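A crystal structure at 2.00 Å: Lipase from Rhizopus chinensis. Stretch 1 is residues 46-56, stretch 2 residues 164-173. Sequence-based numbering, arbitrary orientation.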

# COMPACT_ATOMS: atom_id res chain seq x y z
N ASN A 46 -11.63 -0.23 -5.52
CA ASN A 46 -12.44 -0.33 -4.30
C ASN A 46 -11.54 -0.34 -3.02
O ASN A 46 -11.78 0.39 -2.05
CB ASN A 46 -13.39 -1.52 -4.40
CG ASN A 46 -14.66 -1.20 -5.24
OD1 ASN A 46 -15.76 -1.51 -4.81
ND2 ASN A 46 -14.51 -0.52 -6.39
N TYR A 47 -10.44 -1.07 -3.09
CA TYR A 47 -9.45 -1.12 -2.02
C TYR A 47 -8.57 0.13 -1.93
O TYR A 47 -8.14 0.49 -0.82
CB TYR A 47 -8.62 -2.41 -2.17
CG TYR A 47 -9.47 -3.68 -2.08
CD1 TYR A 47 -10.56 -3.75 -1.21
CD2 TYR A 47 -9.17 -4.81 -2.82
CE1 TYR A 47 -11.34 -4.88 -1.11
CE2 TYR A 47 -9.93 -5.96 -2.72
CZ TYR A 47 -10.97 -6.00 -1.82
OH TYR A 47 -11.79 -7.08 -1.78
N ALA A 48 -8.38 0.84 -3.05
CA ALA A 48 -7.81 2.18 -3.01
C ALA A 48 -8.70 3.16 -2.27
O ALA A 48 -8.24 4.05 -1.55
CB ALA A 48 -7.51 2.69 -4.41
N GLY A 49 -10.00 2.99 -2.45
CA GLY A 49 -10.94 3.82 -1.76
C GLY A 49 -10.89 3.58 -0.29
O GLY A 49 -10.96 4.54 0.49
N VAL A 50 -10.84 2.31 0.12
CA VAL A 50 -10.74 2.00 1.55
C VAL A 50 -9.48 2.60 2.18
O VAL A 50 -9.49 3.28 3.21
CB VAL A 50 -10.80 0.49 1.81
CG1 VAL A 50 -10.69 0.19 3.31
CG2 VAL A 50 -12.11 -0.08 1.28
N ALA A 51 -8.38 2.50 1.46
CA ALA A 51 -7.17 3.10 1.91
C ALA A 51 -7.27 4.59 2.09
O ALA A 51 -6.71 5.16 3.06
CB ALA A 51 -6.06 2.78 0.94
N ALA A 52 -8.05 5.23 1.21
CA ALA A 52 -8.22 6.69 1.30
C ALA A 52 -8.93 7.14 2.54
O ALA A 52 -8.74 8.28 2.98
CB ALA A 52 -8.97 7.22 0.06
N THR A 53 -9.81 6.30 3.08
CA THR A 53 -10.58 6.68 4.25
C THR A 53 -9.69 6.85 5.48
O THR A 53 -10.08 7.50 6.44
CB THR A 53 -11.66 5.65 4.60
OG1 THR A 53 -11.06 4.39 4.92
CG2 THR A 53 -12.64 5.49 3.43
N ALA A 54 -8.48 6.32 5.45
CA ALA A 54 -7.65 6.38 6.63
C ALA A 54 -7.21 7.79 6.93
O ALA A 54 -6.75 8.08 8.05
CB ALA A 54 -6.45 5.49 6.48
N TYR A 55 -7.25 8.65 5.91
CA TYR A 55 -6.83 10.04 6.09
C TYR A 55 -7.97 10.90 6.57
O TYR A 55 -7.77 12.10 6.77
CB TYR A 55 -6.26 10.60 4.80
CG TYR A 55 -5.02 9.93 4.32
CD1 TYR A 55 -3.77 10.34 4.79
CD2 TYR A 55 -5.06 8.93 3.36
CE1 TYR A 55 -2.60 9.73 4.37
CE2 TYR A 55 -3.87 8.38 2.87
CZ TYR A 55 -2.65 8.76 3.39
OH TYR A 55 -1.50 8.15 2.98
N CYS A 56 -9.16 10.34 6.69
CA CYS A 56 -10.28 11.07 7.24
C CYS A 56 -10.24 11.10 8.79
O CYS A 56 -10.34 10.06 9.44
CB CYS A 56 -11.59 10.44 6.76
SG CYS A 56 -11.80 10.30 4.97
N TYR A 164 -14.76 -15.30 6.59
CA TYR A 164 -14.51 -14.02 5.90
C TYR A 164 -13.07 -13.94 5.40
O TYR A 164 -12.16 -14.52 5.99
CB TYR A 164 -14.81 -12.83 6.81
CG TYR A 164 -16.27 -12.48 7.05
CD1 TYR A 164 -17.26 -13.43 6.97
CD2 TYR A 164 -16.61 -11.20 7.50
CE1 TYR A 164 -18.59 -13.10 7.26
CE2 TYR A 164 -17.92 -10.87 7.80
CZ TYR A 164 -18.90 -11.84 7.74
OH TYR A 164 -20.19 -11.45 8.01
N LYS A 165 -12.82 -13.17 4.35
CA LYS A 165 -11.44 -12.94 3.96
C LYS A 165 -10.90 -11.68 4.61
O LYS A 165 -11.65 -10.80 4.96
CB LYS A 165 -11.33 -12.82 2.45
CG LYS A 165 -11.98 -11.58 1.91
CD LYS A 165 -11.88 -11.62 0.40
CE LYS A 165 -12.74 -10.53 -0.20
NZ LYS A 165 -12.72 -10.71 -1.68
N VAL A 166 -9.58 -11.61 4.74
CA VAL A 166 -8.91 -10.46 5.27
C VAL A 166 -8.17 -9.72 4.16
O VAL A 166 -7.34 -10.30 3.44
CB VAL A 166 -7.91 -10.92 6.36
CG1 VAL A 166 -7.06 -9.78 6.85
CG2 VAL A 166 -8.65 -11.58 7.51
N ILE A 167 -8.49 -8.43 4.02
CA ILE A 167 -7.86 -7.55 3.06
C ILE A 167 -7.05 -6.52 3.83
O ILE A 167 -7.57 -5.83 4.70
CB ILE A 167 -8.95 -6.75 2.27
CG1 ILE A 167 -9.82 -7.65 1.39
CG2 ILE A 167 -8.30 -5.66 1.43
CD1 ILE A 167 -9.17 -8.25 0.16
N VAL A 168 -5.75 -6.43 3.55
CA VAL A 168 -4.93 -5.44 4.21
C VAL A 168 -4.58 -4.36 3.17
O VAL A 168 -4.04 -4.70 2.12
CB VAL A 168 -3.62 -6.03 4.76
CG1 VAL A 168 -2.93 -5.01 5.64
CG2 VAL A 168 -3.83 -7.34 5.51
N THR A 169 -4.91 -3.10 3.44
CA THR A 169 -4.74 -2.05 2.42
C THR A 169 -4.13 -0.77 2.99
O THR A 169 -4.25 -0.49 4.18
CB THR A 169 -6.07 -1.77 1.65
OG1 THR A 169 -5.81 -0.88 0.56
CG2 THR A 169 -7.11 -1.12 2.54
N GLY A 170 -3.31 -0.10 2.19
CA GLY A 170 -2.80 1.21 2.54
C GLY A 170 -2.25 1.96 1.35
O GLY A 170 -1.82 1.35 0.37
N HIS A 171 -2.24 3.29 1.49
CA HIS A 171 -1.60 4.24 0.57
C HIS A 171 -0.26 4.62 1.15
O HIS A 171 -0.11 4.70 2.38
CB HIS A 171 -2.52 5.47 0.40
CG HIS A 171 -1.90 6.60 -0.35
ND1 HIS A 171 -1.64 7.82 0.24
CD2 HIS A 171 -1.59 6.75 -1.67
CE1 HIS A 171 -1.16 8.65 -0.68
NE2 HIS A 171 -1.04 7.99 -1.82
N SER A 172 0.73 4.83 0.30
CA SER A 172 1.93 5.53 0.73
C SER A 172 2.60 4.75 1.88
O SER A 172 2.69 3.52 1.80
CB SER A 172 1.57 6.96 1.17
OG SER A 172 2.73 7.79 1.34
N LEU A 173 3.12 5.43 2.90
CA LEU A 173 3.78 4.72 4.02
C LEU A 173 2.81 3.75 4.65
O LEU A 173 3.21 2.74 5.22
CB LEU A 173 4.36 5.70 5.05
CG LEU A 173 5.79 6.14 4.80
CD1 LEU A 173 5.97 6.82 3.44
CD2 LEU A 173 6.25 7.03 5.95
O HOH W 1 -10.72 -9.30 -2.97
O HOH W 2 -4.01 4.57 3.51
O HOH W 3 0.42 7.05 4.47

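A helix laid against a strand meets it through one recurring face, and this lipase offers a compact example. The helix that runs through the first part of stretch 1 crosses strand 165-171 at 66°, with the axes approaching to 6.8 Å, and 400 Å² is buried between the two stretches. Alternation in the strand supplies Lys 165, Ile 167, Thr 169 and His 171, while stretch 1 answers with Tyr 47, Val 50, Ala 51 and Tyr 55.

Tyr 47 has the largest share of the contact. With chi1 in the m well, its ring lies over Ile 167, whose CG2 sits 4.0 Å from the ring centroid and almost on the ring normal, a CH-pi contact; Ile 167 CD1 also reaches Tyr 47 CZ at 3.5 Å. A tyrosine suits this position because its face packs against aliphatic carbon while its hydroxyl reaches toward the amine of Lys 165. A water lies 2.7 Å from Tyr 47 OH and accepts a hydrogen bond from Lys 165 NZ at 2.8 Å.

Thr 169 comes next, and serves two chemistries. Its OG1 lies 3.0 Å from Tyr 47 O, within hydrogen-bonding reach of a carbonyl that also accepts the helical bond from Ala 51 N, while its CG2 packs 3.9 Å from Val 50 CG1.

One residue beyond Thr 169 the backbones come close: Ala 51 CA and Gly 170 CA are 4.8 Å apart. The small methyl of Ala 51 fits this narrow gap, its CB 3.9 Å from Gly 170 C. A water bridges the main chains beside it, donating to Ala 51 O (2.8 Å) and accepting from His 171 N (3.0 Å).

Farther along, Tyr 55 OH and His 171 ND1 form a 2.8 Å hydrogen bond near the plane of the imidazole, at its edge, and the two rings meet rim to rim. Both are buried polar aromatics, so each gives the other a hydrogen-bonding partner while the rings fill space; His 171 NE2 is satisfied elsewhere in the structure.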